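Local atomic coordinates of (S)-2-haloacid dehalogenase 4A (Burkholderia cepacia, PDB entry 2NO4), a protein that hydrolyses short-chain (S)-2-haloalkanoic acids to (R)-2-hydroxyalkanoic acids, releasing the halide with inversion of configuration. Residues 50-54 and 97-101. Numbering follows the deposited sequence.
Sequences WRQRQ and LMSAY
The indole of Trp-50 (chi1 t, chi2 8°) reaches from helix segment 50-54 toward helix segment 97-101. The short-segment axes come no closer than 14.7 Å and cross at -71°; the nearest CA atoms, Trp-50 and Leu-97, are 10.5 Å apart. Trp-50 CH2 lies 4.0 Å from Leu-97 CB. Leu-97 O meets the ring edge, 3.6 Å from Trp-50 CH2. Met-98, m at all three chi angles, makes a Met-aromatic contact, SD to Trp-50 CZ2 4.0 Å. The Tyr-101 ring (chi1 t, chi2 96°) meets the six-membered ring of Trp-50 obliquely, centroids 5.2 Å apart, planes at 49°, Tyr-101 CD1 3.6 Å from Trp-50 CZ2. Both segments belong to the helical cap inserted after the first strand of the HAD Rossmann-like core, and Tyr-101 also packs on substrate-binding Tyr-22. Trp-50 NE1 hydrogen-bonds to Thr-74 O. At the polar edge, Gln-54 NE2 donates to Tyr-101 OH (2.9 Å). A water O lies 2.8 Å from Gln-54 OE1, to which it donates, and 2.6 Å from Tyr-101 OH. Substrate-binding Arg-51 donates from NH1 to Gln-54 OE1 (3.2 Å).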
loop_
_atom_site.group_PDB
_atom_site.type_symbol
_atom_site.label_atom_id
_atom_site.label_comp_id
_atom_site.label_asym_id
_atom_site.label_seq_id
_atom_site.Cartn_x
_atom_site.Cartn_y
_atom_site.Cartn_z
ATOM N N TRP B 50 -9.414 -2.221 6.969
ATOM C CA TRP B 50 -10.156 -1.266 6.145
ATOM C C TRP B 50 -9.212 -0.142 5.665
ATOM O O TRP B 50 -9.118 0.155 4.470
ATOM C CB TRP B 50 -11.307 -0.683 6.948
ATOM C CG TRP B 50 -12.249 0.257 6.205
ATOM C CD1 TRP B 50 -12.286 0.541 4.876
ATOM C CD2 TRP B 50 -13.303 0.983 6.812
ATOM N NE1 TRP B 50 -13.313 1.440 4.618
ATOM C CE2 TRP B 50 -13.972 1.691 5.795
ATOM C CE3 TRP B 50 -13.773 1.074 8.137
ATOM C CZ2 TRP B 50 -15.067 2.530 6.064
ATOM C CZ3 TRP B 50 -14.894 1.908 8.403
ATOM C CH2 TRP B 50 -15.518 2.605 7.358
ATOM N N ARG B 51 -8.535 0.486 6.624
ATOM C CA ARG B 51 -7.620 1.577 6.342
ATOM C C ARG B 51 -6.471 1.157 5.400
ATOM O O ARG B 51 -6.175 1.858 4.435
ATOM C CB ARG B 51 -7.081 2.156 7.685
ATOM C CG ARG B 51 -5.913 3.162 7.536
ATOM C CD ARG B 51 -6.364 4.431 6.862
ATOM N NE ARG B 51 -5.382 5.508 6.998
ATOM C CZ ARG B 51 -5.437 6.657 6.325
ATOM N NH1 ARG B 51 -6.412 6.871 5.461
ATOM N NH2 ARG B 51 -4.495 7.582 6.500
ATOM N N GLN B 52 -5.833 0.030 5.686
ATOM C CA GLN B 52 -4.714 -0.469 4.898
ATOM C C GLN B 52 -5.121 -0.739 3.441
ATOM O O GLN B 52 -4.379 -0.379 2.509
ATOM C CB GLN B 52 -4.107 -1.769 5.529
ATOM C CG GLN B 52 -2.839 -2.342 4.734
ATOM C CD GLN B 52 -3.182 -3.209 3.464
ATOM O OE1 GLN B 52 -4.153 -3.972 3.488
ATOM N NE2 GLN B 52 -2.339 -3.126 2.385
ATOM N N ARG B 53 -6.281 -1.377 3.250
ATOM C CA ARG B 53 -6.733 -1.719 1.899
ATOM C C ARG B 53 -7.189 -0.466 1.132
ATOM O O ARG B 53 -6.960 -0.379 -0.064
ATOM C CB ARG B 53 -7.897 -2.727 1.892
ATOM C CG ARG B 53 -7.468 -4.174 1.907
ATOM C CD ARG B 53 -6.352 -4.483 0.869
ATOM N NE ARG B 53 -6.263 -5.920 0.561
ATOM C CZ ARG B 53 -5.573 -6.820 1.280
ATOM N NH1 ARG B 53 -5.572 -8.084 0.916
ATOM N NH2 ARG B 53 -4.905 -6.479 2.392
ATOM N N GLN B 54 -7.815 0.473 1.840
ATOM C CA GLN B 54 -8.260 1.739 1.213
ATOM C C GLN B 54 -7.054 2.420 0.557
ATOM O O GLN B 54 -7.122 2.840 -0.610
ATOM C CB GLN B 54 -8.943 2.644 2.228
ATOM C CG GLN B 54 -9.245 4.111 1.808
ATOM C CD GLN B 54 -9.465 4.998 3.029
ATOM O OE1 GLN B 54 -8.566 5.135 3.870
ATOM N NE2 GLN B 54 -10.686 5.595 3.155
ATOM N N LEU B 97 -21.144 1.841 8.920
ATOM C CA LEU B 97 -19.708 2.225 8.905
ATOM C C LEU B 97 -19.383 3.266 7.813
ATOM O O LEU B 97 -18.624 4.209 8.048
ATOM C CB LEU B 97 -18.832 0.973 8.836
ATOM C CG LEU B 97 -18.770 0.111 10.121
ATOM C CD1 LEU B 97 -17.881 -1.115 9.908
ATOM C CD2 LEU B 97 -18.248 0.915 11.281
ATOM N N MET B 98 -20.001 3.118 6.642
ATOM C CA MET B 98 -19.905 4.136 5.572
ATOM C C MET B 98 -20.536 5.485 5.969
ATOM O O MET B 98 -19.974 6.541 5.665
ATOM C CB MET B 98 -20.501 3.602 4.257
ATOM C CG MET B 98 -19.716 2.437 3.613
ATOM S SD MET B 98 -17.949 2.765 3.280
ATOM C CE MET B 98 -18.005 3.915 1.888
ATOM N N SER B 99 -21.685 5.461 6.666
ATOM C CA SER B 99 -22.289 6.710 7.168
ATOM C C SER B 99 -21.402 7.380 8.181
ATOM O O SER B 99 -21.283 8.591 8.180
ATOM C CB SER B 99 -23.650 6.482 7.831
ATOM O OG SER B 99 -24.501 5.899 6.894
ATOM N N ALA B 100 -20.771 6.585 9.041
ATOM C CA ALA B 100 -19.856 7.132 10.023
ATOM C C ALA B 100 -18.632 7.740 9.352
ATOM O O ALA B 100 -18.135 8.769 9.780
ATOM C CB ALA B 100 -19.472 6.055 11.044
ATOM N N TYR B 101 -18.169 7.132 8.268
ATOM C CA TYR B 101 -17.011 7.617 7.556
ATOM C C TYR B 101 -17.327 8.943 6.873
ATOM O O TYR B 101 -16.483 9.841 6.775
ATOM C CB TYR B 101 -16.537 6.584 6.504
ATOM C CG TYR B 101 -15.048 6.724 6.233
ATOM C CD1 TYR B 101 -14.121 5.907 6.902
ATOM C CD2 TYR B 101 -14.554 7.713 5.357
ATOM C CE1 TYR B 101 -12.760 6.046 6.683
ATOM C CE2 TYR B 101 -13.194 7.867 5.154
ATOM C CZ TYR B 101 -12.313 7.021 5.825
ATOM O OH TYR B 101 -10.981 7.153 5.619
HETATM O O HOH W 1 -9.472 5.252 6.499
#